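Local coordinates for protein HTH-type dhaKLM operon transcriptional activator DhaS (Lactococcus lactis, PDB 2IU5) that activates transcription of the dhaKLM operon in complex with DhaQ once dihydroxyacetone is present, binding an inverted repeat that partly overlaps the -35 promoter element, at residues A155-S160 / N165-L170; N84-L89 / S172-L177. The protein carries 1 engineered substitution. All blocks are in the same frame, centred on the assembly; numbering follows the deposited sequence.

Interaction 1: A155-S160 / N165-L170; sequences AITRES and NSLEKL
S160, L167 and L170 lose the most surface where helix 139-163 meets the linker to helix 171-183. Near the end of that helix, S160 O accepts a hydrogen bond from N165 N at 2.9 Å, with an N-H...O angle of 154°; the donor stands 21° out of the carbonyl plane. Five residues on, the chain has thus left the helix yet stays bonded to it, and L167 and L170 then lie against its flank. L167 straddles two residues: its CD1 lies 3.9 Å from S160 CB, while CD2 rests against T157 CB and CG2, the two side chains meeting at about a right angle. One turn before S160, L170 CD1 packs on I156 CG2 at 3.5 Å. With S160 OG beside its own backbone N (chi1 -70°), the hydroxyl donates to I156 O at 3.0 Å, reaching it from the face opposite S160 N, so this carbonyl is gripped twice. The same hydroxyl accepts from a water, which also donates to S166 O at 3.0 Å. With an alanine at S160, I156 O would probably keep the backbone donor alone and the water would lose its link between helix and S166, leaving the linker less firmly held. L167 also packs on L90 and L93 of helix 82-95, and L170 on F144 of the second subunit. One backbone bond and one water bridge thus tie the linker to the helix end, while leucine methyls supply most of the apolar contact.

Interaction 2: N84-L89 / S172-L177; sequences NELLLL and SQIVNL
L86 reaches from helix 82-95 to helix 171-183 and touches I174 and V175 through a single methyl, CD2. That carbon lies 3.8 Å from V175 CG2 and 3.9 Å from I174 CG2, so one leucine branch meets a methyl from each of two consecutive residues. The approaches differ: L86 and V175 run past one another in opposite senses, whereas L86 and I174 cross at a slant. Extension of L86 explains its reach, since CG stands anti to the backbone N (chi1 171°) and the CB bond is aimed at the partner helix. Across the gap, V175 presents the branch lying beside its backbone N. The nearest CA atoms, those of L86 and V175, are 8.4 Å apart, a separation bridged by side chains alone. This is helix-helix packing within the all-helical C-terminal domain of a TetR-family regulator, the region that also forms the dimer. Helix 110-132 adds W118 and L121 against L86, and Y171 touches the same leucine from the start of helix 171-183. I174 also packs on F144 of the second subunit.

Overall arrangement
Both contacts lie within the C-terminal regulatory region, their centres 11 Å apart and each about 13 Å from the centre of the chain. In sequence, 84-89 comes first, then 155-160 and 165-170, and finally 172-177, so interaction 2 brackets interaction 1. The linker of interaction 1 leads directly into the helix used in interaction 2. It is also tied to helix 82-95, where E168 forms a salt bridge with R91 and E168 OE2 lies 3.8 Å from L87 CD1. F144 of the second subunit touches I156 and L170 in interaction 1 and Q173 and I174 in interaction 2, so the same partner residue borders both contacts at the dimer interface.

Interaction 1: A155-S160 / N165-L170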
loop_
_atom_site.group_PDB
_atom_site.type_symbol
_atom_site.label_atom_id
_atom_site.label_comp_id
_atom_site.label_asym_id
_atom_site.label_seq_id
_atom_site.Cartn_x
_atom_site.Cartn_y
_atom_site.Cartn_z
ATOM N N ALA A 155 3.827 2.281 -0.171
ATOM C CA ALA A 155 3.460 2.448 -1.573
ATOM C C ALA A 155 4.179 3.640 -2.205
ATOM O O ALA A 155 4.677 3.562 -3.330
ATOM C CB ALA A 155 1.949 2.634 -1.699
ATOM N N ILE A 156 4.226 4.742 -1.468
ATOM C CA ILE A 156 4.808 5.979 -1.968
ATOM C C ILE A 156 6.315 5.794 -2.139
ATOM O O ILE A 156 6.879 6.197 -3.159
ATOM C CB ILE A 156 4.544 7.133 -0.999
ATOM C CG1 ILE A 156 3.060 7.520 -1.029
ATOM C CG2 ILE A 156 5.457 8.302 -1.321
ATOM C CD1 ILE A 156 2.639 8.160 -2.302
ATOM N N THR A 157 6.963 5.185 -1.158
ATOM C CA THR A 157 8.424 5.060 -1.222
ATOM C C THR A 157 8.852 4.005 -2.231
ATOM O O THR A 157 9.819 4.207 -2.965
ATOM C CB THR A 157 9.059 4.801 0.158
ATOM O OG1 THR A 157 8.540 3.581 0.700
ATOM C CG2 THR A 157 8.788 5.960 1.089
ATOM N N ARG A 158 8.141 2.878 -2.301
ATOM C CA ARG A 158 8.393 1.931 -3.386
ATOM C C ARG A 158 8.301 2.589 -4.759
ATOM O O ARG A 158 9.184 2.414 -5.599
ATOM C CB ARG A 158 7.432 0.737 -3.332
ATOM C CG ARG A 158 7.614 -0.210 -4.529
ATOM C CD ARG A 158 6.683 -1.428 -4.457
ATOM N NE ARG A 158 6.709 -2.255 -5.664
ATOM C CZ ARG A 158 6.039 -1.993 -6.784
ATOM N NH1 ARG A 158 5.267 -0.914 -6.881
ATOM N NH2 ARG A 158 6.140 -2.823 -7.819
ATOM N N GLU A 159 7.240 3.342 -5.006
ATOM C CA GLU A 159 7.088 3.985 -6.312
ATOM C C GLU A 159 8.224 4.966 -6.577
ATOM O O GLU A 159 8.761 5.009 -7.680
ATOM C CB GLU A 159 5.738 4.689 -6.425
ATOM C CG GLU A 159 5.573 5.446 -7.730
ATOM C CD GLU A 159 4.252 6.192 -7.794
ATOM O OE1 GLU A 159 3.759 6.606 -6.718
ATOM O OE2 GLU A 159 3.718 6.360 -8.913
ATOM N N SER A 160 8.597 5.750 -5.575
ATOM C CA SER A 160 9.662 6.738 -5.747
ATOM C C SER A 160 10.989 6.036 -6.055
ATOM O O SER A 160 11.761 6.473 -6.914
ATOM C CB SER A 160 9.810 7.509 -4.451
ATOM O OG SER A 160 8.663 8.319 -4.288
ATOM N N ASN A 165 12.762 8.921 -8.068
ATOM C CA ASN A 165 12.413 10.216 -7.468
ATOM C C ASN A 165 12.917 10.323 -6.018
ATOM O O ASN A 165 13.019 9.320 -5.323
ATOM C CB ASN A 165 10.889 10.404 -7.500
ATOM C CG ASN A 165 10.325 10.487 -8.905
ATOM O OD1 ASN A 165 9.285 9.908 -9.198
ATOM N ND2 ASN A 165 11.007 11.207 -9.777
ATOM N N SER A 166 13.231 11.532 -5.558
ATOM C CA SER A 166 13.855 11.706 -4.253
ATOM C C SER A 166 12.828 11.424 -3.154
ATOM O O SER A 166 11.692 11.904 -3.209
ATOM C CB SER A 166 14.350 13.146 -4.093
ATOM O OG SER A 166 14.417 13.476 -2.709
ATOM N N LEU A 167 13.230 10.651 -2.160
ATOM C CA LEU A 167 12.378 10.380 -1.009
ATOM C C LEU A 167 12.465 11.480 0.038
ATOM O O LEU A 167 11.457 11.817 0.667
ATOM C CB LEU A 167 12.755 9.036 -0.375
ATOM C CG LEU A 167 12.357 7.755 -1.119
ATOM C CD1 LEU A 167 13.142 7.623 -2.430
ATOM C CD2 LEU A 167 12.558 6.535 -0.236
ATOM N N GLU A 168 13.660 12.035 0.224
ATOM C CA GLU A 168 13.815 13.026 1.290
ATOM C C GLU A 168 12.927 14.239 1.053
ATOM O O GLU A 168 12.501 14.907 1.999
ATOM C CB GLU A 168 15.278 13.435 1.463
ATOM C CG GLU A 168 15.444 14.536 2.518
ATOM C CD GLU A 168 16.884 14.632 3.008
ATOM O OE1 GLU A 168 17.666 13.747 2.635
ATOM O OE2 GLU A 168 17.215 15.582 3.754
ATOM N N LYS A 169 12.623 14.551 -0.205
ATOM C CA LYS A 169 11.758 15.679 -0.491
ATOM C C LYS A 169 10.361 15.512 0.085
ATOM O O LYS A 169 9.643 16.512 0.221
ATOM C CB LYS A 169 11.734 16.039 -1.982
ATOM C CG LYS A 169 10.860 15.169 -2.849
ATOM C CD LYS A 169 10.825 15.721 -4.275
ATOM C CE LYS A 169 10.125 14.752 -5.222
ATOM N NZ LYS A 169 9.761 15.468 -6.477
ATOM N N LEU A 170 10.001 14.271 0.410
ATOM C CA LEU A 170 8.670 13.982 0.944
ATOM C C LEU A 170 8.609 14.063 2.453
ATOM O O LEU A 170 7.536 13.907 3.042
ATOM C CB LEU A 170 8.217 12.598 0.519
ATOM C CG LEU A 170 8.260 12.359 -0.986
ATOM C CD1 LEU A 170 7.839 10.919 -1.217
ATOM C CD2 LEU A 170 7.309 13.326 -1.683
HETATM O O HOH W 1 9.220 11.187 -4.692
#

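Interaction 2: N84-L89 / S172-L177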
loop_
_atom_site.group_PDB
_atom_site.type_symbol
_atom_site.label_atom_id
_atom_site.label_comp_id
_atom_site.label_asym_id
_atom_site.label_seq_id
_atom_site.Cartn_x
_atom_site.Cartn_y
_atom_site.Cartn_z
ATOM N N ASN A 84 13.456 11.625 13.654
ATOM C CA ASN A 84 14.844 11.502 13.171
ATOM C C ASN A 84 15.036 10.178 12.429
ATOM O O ASN A 84 15.709 10.108 11.403
ATOM C CB ASN A 84 15.813 11.618 14.360
ATOM C CG ASN A 84 15.811 13.013 14.969
ATOM O OD1 ASN A 84 15.550 13.975 14.253
ATOM N ND2 ASN A 84 16.096 13.137 16.275
ATOM N N GLU A 85 14.440 9.109 12.935
ATOM C CA GLU A 85 14.577 7.821 12.263
ATOM C C GLU A 85 13.959 7.796 10.878
ATOM O O GLU A 85 14.537 7.250 9.919
ATOM C CB GLU A 85 13.980 6.722 13.144
ATOM C CG GLU A 85 14.857 6.554 14.362
ATOM C CD GLU A 85 14.086 6.334 15.647
ATOM O OE1 GLU A 85 12.870 6.034 15.572
ATOM O OE2 GLU A 85 14.706 6.462 16.727
ATOM N N LEU A 86 12.781 8.386 10.746
ATOM C CA LEU A 86 12.162 8.495 9.440
ATOM C C LEU A 86 13.058 9.247 8.462
ATOM O O LEU A 86 13.231 8.791 7.326
ATOM C CB LEU A 86 10.791 9.163 9.558
ATOM C CG LEU A 86 10.172 9.498 8.207
ATOM C CD1 LEU A 86 9.907 8.226 7.377
ATOM C CD2 LEU A 86 8.860 10.270 8.494
ATOM N N LEU A 87 13.624 10.375 8.874
ATOM C CA LEU A 87 14.539 11.125 8.005
ATOM C C LEU A 87 15.706 10.242 7.581
ATOM O O LEU A 87 16.042 10.162 6.396
ATOM C CB LEU A 87 15.046 12.393 8.681
ATOM C CG LEU A 87 16.078 13.170 7.864
ATOM C CD1 LEU A 87 15.466 13.606 6.532
ATOM C CD2 LEU A 87 16.548 14.368 8.709
ATOM N N LEU A 88 16.335 9.572 8.536
ATOM C CA LEU A 88 17.486 8.729 8.174
ATOM C C LEU A 88 17.110 7.556 7.280
ATOM O O LEU A 88 17.874 7.171 6.384
ATOM C CB LEU A 88 18.258 8.294 9.417
ATOM C CG LEU A 88 18.836 9.522 10.149
ATOM C CD1 LEU A 88 19.736 9.094 11.287
ATOM C CD2 LEU A 88 19.589 10.485 9.204
ATOM N N LEU A 89 15.942 6.980 7.498
ATOM C CA LEU A 89 15.457 5.946 6.591
ATOM C C LEU A 89 15.246 6.466 5.162
ATOM O O LEU A 89 15.674 5.832 4.173
ATOM C CB LEU A 89 14.175 5.368 7.185
ATOM C CG LEU A 89 13.560 4.208 6.439
ATOM C CD1 LEU A 89 14.553 3.067 6.297
ATOM C CD2 LEU A 89 12.286 3.740 7.133
ATOM N N SER A 172 8.924 16.335 4.974
ATOM C CA SER A 172 8.090 17.257 5.739
ATOM C C SER A 172 6.616 16.901 5.572
ATOM O O SER A 172 5.827 16.984 6.521
ATOM C CB SER A 172 8.353 18.708 5.324
ATOM O OG SER A 172 8.053 18.940 3.960
ATOM N N GLN A 173 6.229 16.502 4.363
ATOM C CA GLN A 173 4.809 16.182 4.173
ATOM C C GLN A 173 4.410 14.925 4.945
ATOM O O GLN A 173 3.326 14.872 5.532
ATOM C CB GLN A 173 4.503 16.021 2.682
ATOM C CG GLN A 173 4.557 17.341 1.925
ATOM C CD GLN A 173 4.386 17.148 0.440
ATOM O OE1 GLN A 173 3.264 17.226 -0.075
ATOM N NE2 GLN A 173 5.488 16.890 -0.256
ATOM N N ILE A 174 5.269 13.908 4.959
ATOM C CA ILE A 174 4.931 12.696 5.669
ATOM C C ILE A 174 4.834 12.976 7.163
ATOM O O ILE A 174 3.868 12.571 7.797
ATOM C CB ILE A 174 5.896 11.534 5.366
ATOM C CG1 ILE A 174 5.772 11.153 3.879
ATOM C CG2 ILE A 174 5.599 10.355 6.307
ATOM C CD1 ILE A 174 6.961 10.328 3.357
ATOM N N VAL A 175 5.828 13.668 7.724
ATOM C CA VAL A 175 5.791 13.996 9.155
ATOM C C VAL A 175 4.517 14.767 9.513
ATOM O O VAL A 175 3.859 14.486 10.518
ATOM C CB VAL A 175 7.056 14.785 9.556
ATOM C CG1 VAL A 175 6.957 15.281 11.005
ATOM C CG2 VAL A 175 8.270 13.903 9.374
ATOM N N ASN A 176 4.164 15.745 8.692
ATOM C CA ASN A 176 3.010 16.578 9.001
ATOM C C ASN A 176 1.713 15.770 8.974
ATOM O O ASN A 176 0.850 15.937 9.839
ATOM C CB ASN A 176 2.968 17.785 8.069
ATOM C CG ASN A 176 4.121 18.737 8.318
ATOM O OD1 ASN A 176 4.476 19.541 7.453
ATOM N ND2 ASN A 176 4.716 18.656 9.511
ATOM N N LEU A 177 1.572 14.882 7.993
ATOM C CA LEU A 177 0.367 14.074 7.920
ATOM C C LEU A 177 0.303 13.112 9.114
ATOM O O LEU A 177 -0.771 12.836 9.655
ATOM C CB LEU A 177 0.308 13.322 6.598
ATOM C CG LEU A 177 0.242 14.157 5.310
ATOM C CD1 LEU A 177 0.131 13.165 4.144
ATOM C CD2 LEU A 177 -0.950 15.093 5.278
#